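Long-range contacts in DNA damage response protein Rtt109, putative (Neosartorya fumigata, PDB 5ZB9), which probably acetylates lysines of histones with acetyl-CoA as donor, consistent with a histone H3K56 acetyltransferase acting in DNA replication and the DNA damage response: residues 136-144 / 160-169; 199-210 / 315-326. All coordinates share one frame; numbering follows the deposited sequence.

Contact 1: residues 136-144 / 160-169; sequences VSLFARAQN and LDDRGLIKWW
Leu138 lays its two methyl groups over one face of the Trp169 indole. CD1 stands 4.1 Å from the centroid of the five-membered ring and 22° off the ring normal, a CH-pi contact, while CD2 lies toward the rim, with Leu138 CD2 3.5 Å from Trp169 CE3. The leucine reaches this face with CG between its backbone N and carbonyl carbon (chi1 64°). On the opposite face the Trp168 ring comes edge-on, its CZ3 over the centre of the Trp169 indole.

Further along the strand, Ala140 CB points at the helix and fits between Trp169 CD1, 3.7 Å away, and Ile166 CG1 at 3.8 Å. Leu165 then rests its CD1 on the peptide joining Arg141 and Ala142, 3.5 Å from Arg141 C. Asp162 supplies the polar end: its OD2 accepts from Ala142 N at 2.9 Å with an N-H...O angle of 154°, and its OD1 is held by Arg314 and by Leu315 N, so both oxygens are engaged and the carboxylate is fixed in rotation. Just before the helix, Asp161 OD1 accepts from Gly164 N at 3.0 Å, an N-cap.

Helix 162-169 thus runs nearly antiparallel to strand 136-140, with 8.4 Å between the axes of the two short segments at closest approach, as a helix packed on a sheet. Trp168 is one of the residues that bind CoA, which is absent from this chain.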
loop_
_atom_site.group_PDB
_atom_site.type_symbol
_atom_site.label_atom_id
_atom_site.label_comp_id
_atom_site.label_asym_id
_atom_site.label_seq_id
_atom_site.Cartn_x
_atom_site.Cartn_y
_atom_site.Cartn_z
ATOM N N VAL A 136 4.061 2.176 5.209
ATOM C CA VAL A 136 3.352 2.107 3.941
ATOM C C VAL A 136 4.026 1.046 3.094
ATOM O O VAL A 136 5.245 1.037 2.954
ATOM C CB VAL A 136 3.341 3.449 3.189
ATOM C CG1 VAL A 136 2.596 3.309 1.862
ATOM C CG2 VAL A 136 2.704 4.520 4.043
ATOM N N SER A 137 3.233 0.146 2.532
ATOM C CA SER A 137 3.797 -0.977 1.821
ATOM C C SER A 137 2.993 -1.320 0.569
ATOM O O SER A 137 1.798 -1.039 0.482
ATOM C CB SER A 137 3.879 -2.193 2.756
ATOM O OG SER A 137 4.548 -3.282 2.133
ATOM N N LEU A 138 3.667 -1.942 -0.393
ATOM C CA LEU A 138 3.042 -2.371 -1.639
ATOM C C LEU A 138 3.995 -3.281 -2.397
ATOM O O LEU A 138 5.202 -3.258 -2.156
ATOM C CB LEU A 138 2.668 -1.163 -2.509
ATOM C CG LEU A 138 3.831 -0.305 -3.025
ATOM C CD1 LEU A 138 4.417 -0.823 -4.357
ATOM C CD2 LEU A 138 3.411 1.149 -3.152
ATOM N N PHE A 139 3.465 -4.066 -3.325
ATOM C CA PHE A 139 4.321 -4.747 -4.285
ATOM C C PHE A 139 3.996 -4.197 -5.666
ATOM O O PHE A 139 2.853 -3.869 -5.952
ATOM C CB PHE A 139 4.164 -6.276 -4.216
ATOM C CG PHE A 139 2.820 -6.786 -4.653
ATOM C CD1 PHE A 139 1.813 -7.014 -3.724
ATOM C CD2 PHE A 139 2.568 -7.079 -5.992
ATOM C CE1 PHE A 139 0.568 -7.506 -4.125
ATOM C CE2 PHE A 139 1.323 -7.568 -6.398
ATOM C CZ PHE A 139 0.330 -7.781 -5.465
ATOM N N ALA A 140 5.009 -4.067 -6.509
ATOM C CA ALA A 140 4.820 -3.453 -7.816
ATOM C C ALA A 140 5.075 -4.455 -8.923
ATOM O O ALA A 140 6.164 -5.020 -9.010
ATOM C CB ALA A 140 5.730 -2.251 -7.978
ATOM N N ARG A 141 4.064 -4.675 -9.759
ATOM C CA ARG A 141 4.193 -5.529 -10.935
ATOM C C ARG A 141 2.999 -5.326 -11.856
ATOM O O ARG A 141 1.890 -5.065 -11.393
ATOM C CB ARG A 141 4.309 -7.001 -10.537
ATOM C CG ARG A 141 3.042 -7.604 -9.949
ATOM C CD ARG A 141 3.296 -9.025 -9.457
ATOM N NE ARG A 141 3.734 -9.878 -10.552
ATOM C CZ ARG A 141 2.950 -10.743 -11.186
ATOM N NH1 ARG A 141 1.686 -10.883 -10.815
ATOM N NH2 ARG A 141 3.437 -11.473 -12.183
ATOM N N ALA A 142 3.233 -5.417 -13.160
ATOM C CA ALA A 142 2.141 -5.382 -14.132
ATOM C C ALA A 142 1.320 -6.658 -14.025
ATOM O O ALA A 142 1.879 -7.752 -13.966
ATOM C CB ALA A 142 2.681 -5.212 -15.537
ATOM N N GLN A 143 -0.002 -6.532 -13.988
ATOM C CA GLN A 143 -0.835 -7.713 -13.782
ATOM C C GLN A 143 -2.278 -7.477 -14.133
ATOM O O GLN A 143 -2.653 -6.388 -14.560
ATOM C CB GLN A 143 -0.758 -8.178 -12.333
ATOM C CG GLN A 143 -1.448 -7.254 -11.373
ATOM C CD GLN A 143 -1.132 -7.597 -9.930
ATOM O OE1 GLN A 143 -0.936 -6.705 -9.095
ATOM N NE2 GLN A 143 -1.078 -8.897 -9.627
ATOM N N ASN A 144 -3.085 -8.514 -13.932
ATOM C CA ASN A 144 -4.520 -8.458 -14.194
ATOM C C ASN A 144 -5.280 -7.885 -13.006
ATOM O O ASN A 144 -6.018 -8.616 -12.339
ATOM C CB ASN A 144 -5.061 -9.854 -14.520
ATOM C CG ASN A 144 -4.123 -10.659 -15.408
ATOM O OD1 ASN A 144 -3.686 -10.190 -16.461
ATOM N ND2 ASN A 144 -3.804 -11.877 -14.979
ATOM N N LEU A 160 2.066 0.344 -17.921
ATOM C CA LEU A 160 3.508 0.229 -17.768
ATOM C C LEU A 160 3.926 -1.233 -17.591
ATOM O O LEU A 160 3.127 -2.056 -17.148
ATOM C CB LEU A 160 3.964 1.055 -16.567
ATOM C CG LEU A 160 3.622 2.541 -16.603
ATOM C CD1 LEU A 160 3.931 3.181 -15.266
ATOM C CD2 LEU A 160 4.401 3.211 -17.717
ATOM N N ASP A 161 5.172 -1.558 -17.931
ATOM C CA ASP A 161 5.699 -2.880 -17.606
ATOM C C ASP A 161 6.218 -2.896 -16.152
ATOM O O ASP A 161 6.110 -1.892 -15.439
ATOM C CB ASP A 161 6.783 -3.309 -18.613
ATOM C CG ASP A 161 8.049 -2.455 -18.555
ATOM O OD1 ASP A 161 8.105 -1.448 -17.814
ATOM O OD2 ASP A 161 9.009 -2.806 -19.279
ATOM N N ASP A 162 6.751 -4.029 -15.711
ATOM C CA ASP A 162 7.210 -4.163 -14.328
ATOM C C ASP A 162 8.206 -3.075 -13.912
ATOM O O ASP A 162 8.039 -2.454 -12.864
ATOM C CB ASP A 162 7.843 -5.540 -14.094
ATOM C CG ASP A 162 6.894 -6.670 -14.386
ATOM O OD1 ASP A 162 7.356 -7.711 -14.895
ATOM O OD2 ASP A 162 5.686 -6.517 -14.109
ATOM N N ARG A 163 9.235 -2.844 -14.722
ATOM C CA ARG A 163 10.251 -1.863 -14.360
ATOM C C ARG A 163 9.652 -0.467 -14.270
ATOM O O ARG A 163 9.997 0.300 -13.381
ATOM C CB ARG A 163 11.413 -1.883 -15.357
ATOM C CG ARG A 163 12.294 -3.109 -15.233
ATOM C CD ARG A 163 13.397 -3.143 -16.283
ATOM N NE ARG A 163 14.063 -4.443 -16.298
ATOM C CZ ARG A 163 15.196 -4.712 -15.650
ATOM N NH1 ARG A 163 15.798 -3.758 -14.942
ATOM N NH2 ARG A 163 15.734 -5.933 -15.716
ATOM N N GLY A 164 8.748 -0.142 -15.187
ATOM C CA GLY A 164 8.092 1.150 -15.164
ATOM C C GLY A 164 7.211 1.331 -13.947
ATOM O O GLY A 164 7.151 2.425 -13.373
ATOM N N LEU A 165 6.524 0.263 -13.547
ATOM C CA LEU A 165 5.647 0.320 -12.379
ATOM C C LEU A 165 6.431 0.493 -11.079
ATOM O O LEU A 165 6.020 1.248 -10.193
ATOM C CB LEU A 165 4.783 -0.930 -12.296
ATOM C CG LEU A 165 3.404 -0.735 -12.911
ATOM C CD1 LEU A 165 2.654 -2.054 -12.987
ATOM C CD2 LEU A 165 2.621 0.300 -12.118
ATOM N N ILE A 166 7.556 -0.204 -10.966
ATOM C CA ILE A 166 8.411 -0.047 -9.800
ATOM C C ILE A 166 8.924 1.400 -9.684
ATOM O O ILE A 166 8.867 1.990 -8.605
ATOM C CB ILE A 166 9.589 -1.043 -9.833
ATOM C CG1 ILE A 166 9.061 -2.479 -9.787
ATOM C CG2 ILE A 166 10.540 -0.803 -8.663
ATOM C CD1 ILE A 166 10.092 -3.531 -10.189
ATOM N N LYS A 167 9.391 1.990 -10.783
ATOM C CA LYS A 167 9.835 3.382 -10.732
ATOM C C LYS A 167 8.677 4.313 -10.415
ATOM O O LYS A 167 8.842 5.291 -9.681
ATOM C CB LYS A 167 10.491 3.807 -12.042
ATOM C CG LYS A 167 11.817 3.131 -12.292
ATOM C CD LYS A 167 12.409 3.532 -13.635
ATOM C CE LYS A 167 13.547 2.586 -14.012
ATOM N NZ LYS A 167 14.248 2.966 -15.274
ATOM N N TRP A 168 7.503 3.998 -10.958
ATOM C CA TRP A 168 6.318 4.834 -10.760
ATOM C C TRP A 168 5.927 4.880 -9.283
ATOM O O TRP A 168 5.731 5.952 -8.713
ATOM C CB TRP A 168 5.154 4.312 -11.612
ATOM C CG TRP A 168 3.937 5.200 -11.648
ATOM C CD1 TRP A 168 3.725 6.277 -12.466
ATOM C CD2 TRP A 168 2.753 5.075 -10.840
ATOM N NE1 TRP A 168 2.488 6.829 -12.212
ATOM C CE2 TRP A 168 1.874 6.110 -11.221
ATOM C CE3 TRP A 168 2.357 4.191 -9.834
ATOM C CZ2 TRP A 168 0.626 6.279 -10.637
ATOM C CZ3 TRP A 168 1.109 4.360 -9.249
ATOM C CH2 TRP A 168 0.259 5.394 -9.654
ATOM N N TRP A 169 5.838 3.710 -8.664
ATOM C CA TRP A 169 5.444 3.618 -7.267
ATOM C C TRP A 169 6.457 4.276 -6.341
ATOM O O TRP A 169 6.085 4.854 -5.328
ATOM C CB TRP A 169 5.226 2.157 -6.865
ATOM C CG TRP A 169 3.849 1.668 -7.201
ATOM C CD1 TRP A 169 3.517 0.684 -8.086
ATOM C CD2 TRP A 169 2.616 2.165 -6.669
ATOM N NE1 TRP A 169 2.156 0.527 -8.123
ATOM C CE2 TRP A 169 1.580 1.421 -7.260
ATOM C CE3 TRP A 169 2.290 3.161 -5.742
ATOM C CZ2 TRP A 169 0.239 1.639 -6.951
ATOM C CZ3 TRP A 169 0.967 3.377 -5.438
ATOM C CH2 TRP A 169 -0.045 2.625 -6.042
#

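Contact 2: residues 199-210 / 315-326; sequences AKSSATAFLIVP and LVGFLWLVINPP
Phe206, Trp320 and Phe318 project from the same face of the two-stranded pairing. The Phe206 ring has Trp320 O at its edge, and its CE1 reaches Val322 CG2 at 4.0 Å, the two side chains crossing at a slant. At the edge of the Trp320 indole lies Ile208, whose CG1 is 4.1 Å from Trp320 CZ3; one face of that indole, toward its rim, meets the carbonyl carbon of Phe318. The Phe318 ring carries Val316 CG2 on one face and Pro210 at its edge, Pro210 CG being 3.9 Å from Phe318 CE2. Trp320 swings CG beside its backbone N (chi1 -50°), which brings CE3 to 3.9 Å from Phe206 CB.

Leu207, Leu319, Leu321, Ile323, Ala203 and Ala205 form the other face. Leu207 CD1 and Leu319 CD1 meet at 4.0 Å, and Leu321 CD1 touches both alanine methyls.

The strands are antiparallel (166° between axes 4.6 Å apart). Eight backbone hydrogen bonds join four hydrogen-bonded pairs, from Ser202-Asn324 to Ile208-Phe318. Beyond the last pair a water donates to Pro210 O (2.7 Å) and accepts from Val316 N (3.0 Å), continuing the connection where direct pairing has ended.

At the opposite end, Ser202 OG and Asn324 ND2 both bind Glu183, and Asn324 OD1 accepts from Arg133. Strand 317-324 lies between 133-140 and 202-208, which pairs onward with 235-236; helix 162-177 packs on the face of Leu319 and Leu321.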
loop_
_atom_site.group_PDB
_atom_site.type_symbol
_atom_site.label_atom_id
_atom_site.label_comp_id
_atom_site.label_asym_id
_atom_site.label_seq_id
_atom_site.Cartn_x
_atom_site.Cartn_y
_atom_site.Cartn_z
ATOM N N ALA A 199 12.926 13.546 18.534
ATOM C CA ALA A 199 11.974 14.636 18.761
ATOM C C ALA A 199 11.157 14.970 17.509
ATOM O O ALA A 199 10.171 15.706 17.578
ATOM C CB ALA A 199 12.706 15.875 19.256
ATOM N N LYS A 200 11.571 14.424 16.370
ATOM C CA LYS A 200 10.924 14.707 15.089
ATOM C C LYS A 200 10.454 13.433 14.389
ATOM O O LYS A 200 10.987 12.350 14.629
ATOM C CB LYS A 200 11.883 15.481 14.180
ATOM C CG LYS A 200 13.308 14.939 14.204
ATOM C CD LYS A 200 14.324 16.023 13.863
ATOM C CE LYS A 200 14.125 17.267 14.725
ATOM N NZ LYS A 200 14.214 16.970 16.186
ATOM N N SER A 201 9.446 13.569 13.534
ATOM C CA SER A 201 8.963 12.444 12.740
ATOM C C SER A 201 9.939 12.144 11.603
ATOM O O SER A 201 10.269 13.032 10.802
ATOM C CB SER A 201 7.572 12.737 12.185
ATOM O OG SER A 201 6.649 11.749 12.602
ATOM N N SER A 202 10.412 10.901 11.537
ATOM C CA SER A 202 11.417 10.539 10.540
ATOM C C SER A 202 11.024 9.304 9.734
ATOM O O SER A 202 10.120 8.559 10.123
ATOM C CB SER A 202 12.773 10.318 11.215
ATOM O OG SER A 202 12.693 9.296 12.188
ATOM N N ALA A 203 11.715 9.087 8.615
ATOM C CA ALA A 203 11.352 8.004 7.704
ATOM C C ALA A 203 12.458 7.617 6.733
ATOM O O ALA A 203 13.290 8.442 6.344
ATOM C CB ALA A 203 10.103 8.382 6.922
ATOM N N THR A 204 12.434 6.349 6.331
ATOM C CA THR A 204 13.297 5.822 5.279
ATOM C C THR A 204 12.453 4.918 4.376
ATOM O O THR A 204 11.498 4.279 4.843
ATOM C CB THR A 204 14.507 5.031 5.865
ATOM O OG1 THR A 204 15.224 5.862 6.788
ATOM C CG2 THR A 204 15.472 4.564 4.760
ATOM N N ALA A 205 12.786 4.874 3.089
ATOM C CA ALA A 205 12.106 3.989 2.146
ATOM C C ALA A 205 12.997 2.803 1.803
ATOM O O ALA A 205 14.198 2.971 1.550
ATOM C CB ALA A 205 11.715 4.748 0.887
ATOM N N PHE A 206 12.412 1.610 1.801
ATOM C CA PHE A 206 13.151 0.375 1.523
ATOM C C PHE A 206 12.591 -0.317 0.289
ATOM O O PHE A 206 11.370 -0.455 0.144
ATOM C CB PHE A 206 13.098 -0.576 2.725
ATOM C CG PHE A 206 13.688 -0.000 3.992
ATOM C CD1 PHE A 206 12.929 0.812 4.823
ATOM C CD2 PHE A 206 15.000 -0.281 4.353
ATOM C CE1 PHE A 206 13.469 1.337 5.982
ATOM C CE2 PHE A 206 15.553 0.243 5.518
ATOM C CZ PHE A 206 14.788 1.052 6.336
ATOM N N LEU A 207 13.480 -0.746 -0.601
ATOM C CA LEU A 207 13.065 -1.389 -1.835
ATOM C C LEU A 207 13.870 -2.647 -2.095
ATOM O O LEU A 207 15.093 -2.643 -1.988
ATOM C CB LEU A 207 13.206 -0.431 -3.020
ATOM C CG LEU A 207 12.895 -1.077 -4.376
ATOM C CD1 LEU A 207 11.407 -1.386 -4.497
ATOM C CD2 LEU A 207 13.396 -0.237 -5.558
ATOM N N ILE A 208 13.173 -3.726 -2.431
ATOM C CA ILE A 208 13.823 -4.953 -2.864
ATOM C C ILE A 208 13.207 -5.449 -4.170
ATOM O O ILE A 208 11.991 -5.588 -4.287
ATOM C CB ILE A 208 13.723 -6.055 -1.800
ATOM C CG1 ILE A 208 14.730 -5.800 -0.678
ATOM C CG2 ILE A 208 13.998 -7.421 -2.414
ATOM C CD1 ILE A 208 14.789 -6.938 0.326
ATOM N N VAL A 209 14.058 -5.697 -5.155
ATOM C CA VAL A 209 13.630 -6.282 -6.412
ATOM C C VAL A 209 14.432 -7.546 -6.648
ATOM O O VAL A 209 15.525 -7.485 -7.202
ATOM C CB VAL A 209 13.836 -5.312 -7.587
ATOM C CG1 VAL A 209 13.236 -5.879 -8.866
ATOM C CG2 VAL A 209 13.240 -3.954 -7.258
ATOM N N PRO A 210 13.901 -8.695 -6.207
ATOM C CA PRO A 210 14.616 -9.978 -6.308
ATOM C C PRO A 210 15.093 -10.240 -7.732
ATOM O O PRO A 210 14.303 -10.104 -8.669
ATOM C CB PRO A 210 13.564 -11.009 -5.881
ATOM C CG PRO A 210 12.575 -10.229 -5.067
ATOM C CD PRO A 210 12.532 -8.860 -5.688
ATOM N N LEU A 315 9.445 -9.021 -13.375
ATOM C CA LEU A 315 9.973 -8.535 -12.104
ATOM C C LEU A 315 8.839 -8.082 -11.194
ATOM O O LEU A 315 7.764 -7.710 -11.662
ATOM C CB LEU A 315 10.953 -7.376 -12.312
ATOM C CG LEU A 315 12.281 -7.635 -13.029
ATOM C CD1 LEU A 315 13.038 -6.329 -13.237
ATOM C CD2 LEU A 315 13.132 -8.641 -12.257
ATOM N N VAL A 316 9.079 -8.138 -9.890
ATOM C CA VAL A 316 8.206 -7.481 -8.932
ATOM C C VAL A 316 9.082 -6.748 -7.924
ATOM O O VAL A 316 10.139 -7.239 -7.526
ATOM C CB VAL A 316 7.245 -8.480 -8.228
ATOM C CG1 VAL A 316 7.948 -9.771 -7.909
ATOM C CG2 VAL A 316 6.647 -7.878 -6.975
ATOM N N GLY A 317 8.674 -5.544 -7.556
ATOM C CA GLY A 317 9.382 -4.806 -6.531
ATOM C C GLY A 317 8.570 -4.780 -5.249
ATOM O O GLY A 317 7.345 -4.644 -5.283
ATOM N N PHE A 318 9.246 -4.913 -4.117
ATOM C CA PHE A 318 8.583 -4.808 -2.831
ATOM C C PHE A 318 9.050 -3.556 -2.122
ATOM O O PHE A 318 10.246 -3.321 -1.970
ATOM C CB PHE A 318 8.846 -6.049 -1.984
ATOM C CG PHE A 318 8.445 -7.324 -2.660
ATOM C CD1 PHE A 318 7.122 -7.722 -2.679
ATOM C CD2 PHE A 318 9.386 -8.114 -3.295
ATOM C CE1 PHE A 318 6.740 -8.886 -3.311
ATOM C CE2 PHE A 318 9.008 -9.290 -3.928
ATOM C CZ PHE A 318 7.678 -9.674 -3.933
ATOM N N LEU A 319 8.092 -2.748 -1.694
ATOM C CA LEU A 319 8.391 -1.446 -1.127
ATOM C C LEU A 319 7.857 -1.289 0.303
ATOM O O LEU A 319 6.703 -1.618 0.588
ATOM C CB LEU A 319 7.817 -0.368 -2.032
ATOM C CG LEU A 319 8.204 1.067 -1.733
ATOM C CD1 LEU A 319 9.688 1.202 -1.948
ATOM C CD2 LEU A 319 7.480 1.987 -2.671
ATOM N N TRP A 320 8.708 -0.804 1.200
ATOM C CA TRP A 320 8.285 -0.479 2.553
ATOM C C TRP A 320 8.753 0.924 2.891
ATOM O O TRP A 320 9.950 1.207 2.880
ATOM C CB TRP A 320 8.835 -1.483 3.579
ATOM C CG TRP A 320 8.586 -2.904 3.201
ATOM C CD1 TRP A 320 7.472 -3.646 3.477
ATOM C CD2 TRP A 320 9.460 -3.756 2.455
ATOM N NE1 TRP A 320 7.605 -4.907 2.957
ATOM C CE2 TRP A 320 8.815 -5.003 2.323
ATOM C CE3 TRP A 320 10.727 -3.587 1.888
ATOM C CZ2 TRP A 320 9.392 -6.076 1.642
ATOM C CZ3 TRP A 320 11.305 -4.658 1.216
ATOM C CH2 TRP A 320 10.635 -5.886 1.099
ATOM N N LEU A 321 7.803 1.810 3.156
ATOM C CA LEU A 321 8.131 3.114 3.691
ATOM C C LEU A 321 7.913 3.058 5.192
ATOM O O LEU A 321 6.781 2.885 5.651
ATOM C CB LEU A 321 7.274 4.205 3.051
ATOM C CG LEU A 321 7.378 5.575 3.724
ATOM C CD1 LEU A 321 8.790 6.153 3.573
ATOM C CD2 LEU A 321 6.329 6.516 3.161
ATOM N N VAL A 322 8.991 3.162 5.960
ATOM C CA VAL A 322 8.867 3.041 7.413
ATOM C C VAL A 322 9.015 4.399 8.094
ATOM O O VAL A 322 10.066 5.056 7.999
ATOM C CB VAL A 322 9.900 2.056 8.001
ATOM C CG1 VAL A 322 9.726 1.935 9.508
ATOM C CG2 VAL A 322 9.771 0.692 7.337
ATOM N N ILE A 323 7.946 4.806 8.777
ATOM C CA ILE A 323 7.871 6.107 9.429
ATOM C C ILE A 323 7.979 5.982 10.949
ATOM O O ILE A 323 7.174 5.303 11.588
ATOM C CB ILE A 323 6.557 6.831 9.069
ATOM C CG1 ILE A 323 6.517 7.138 7.569
ATOM C CG2 ILE A 323 6.388 8.103 9.904
ATOM C CD1 ILE A 323 5.168 7.597 7.060
ATOM N N ASN A 324 8.977 6.640 11.526
ATOM C CA ASN A 324 9.145 6.620 12.975
ATOM C C ASN A 324 8.734 7.954 13.565
ATOM O O ASN A 324 9.401 8.965 13.352
ATOM C CB ASN A 324 10.586 6.276 13.354
ATOM C CG ASN A 324 10.976 4.875 12.918
ATOM O OD1 ASN A 324 10.481 3.893 13.460
ATOM N ND2 ASN A 324 11.857 4.778 11.925
ATOM N N PRO A 325 7.615 7.959 14.303
ATOM C CA PRO A 325 7.021 9.168 14.876
ATOM C C PRO A 325 7.888 9.726 16.011
ATOM O O PRO A 325 8.794 9.023 16.471
ATOM C CB PRO A 325 5.671 8.666 15.389
ATOM C CG PRO A 325 5.963 7.277 15.815
ATOM C CD PRO A 325 6.914 6.748 14.763
ATOM N N PRO A 326 7.629 10.973 16.444
ATOM C CA PRO A 326 8.448 11.548 17.515
ATOM C C PRO A 326 8.450 10.679 18.770
ATOM O O PRO A 326 7.393 10.231 19.220
ATOM C CB PRO A 326 7.780 12.902 17.779
ATOM C CG PRO A 326 7.106 13.246 16.491
ATOM C CD PRO A 326 6.622 11.933 15.948
HETATM O O HOH W 1 11.678 -9.401 -9.073
#

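How the contacts relate
Strand 317-324 of contact 2 pairs directly with strand 133-140 of contact 1, placing both in one sheet although their centres are 16 Å apart. Probable hydrogen bonds join Val136 O to Leu321 N and Ala140 N to Gly317 O, each 2.7 Å long. The helix 162-177 spans both: its first turns make contact 1, while Ile173 and Leu177 pack on side chains of contact 2. Ser137 OG packs against Trp320 CD1 at 3.2 Å. Contact 1 lies nearer the CoA site, since it contains Trp168, and the side chain of Trp169 is about 4 Å from that of Ala94. From contact 2, the Leu319 side chain is about 9 Å from those of Trp168 and Arg171.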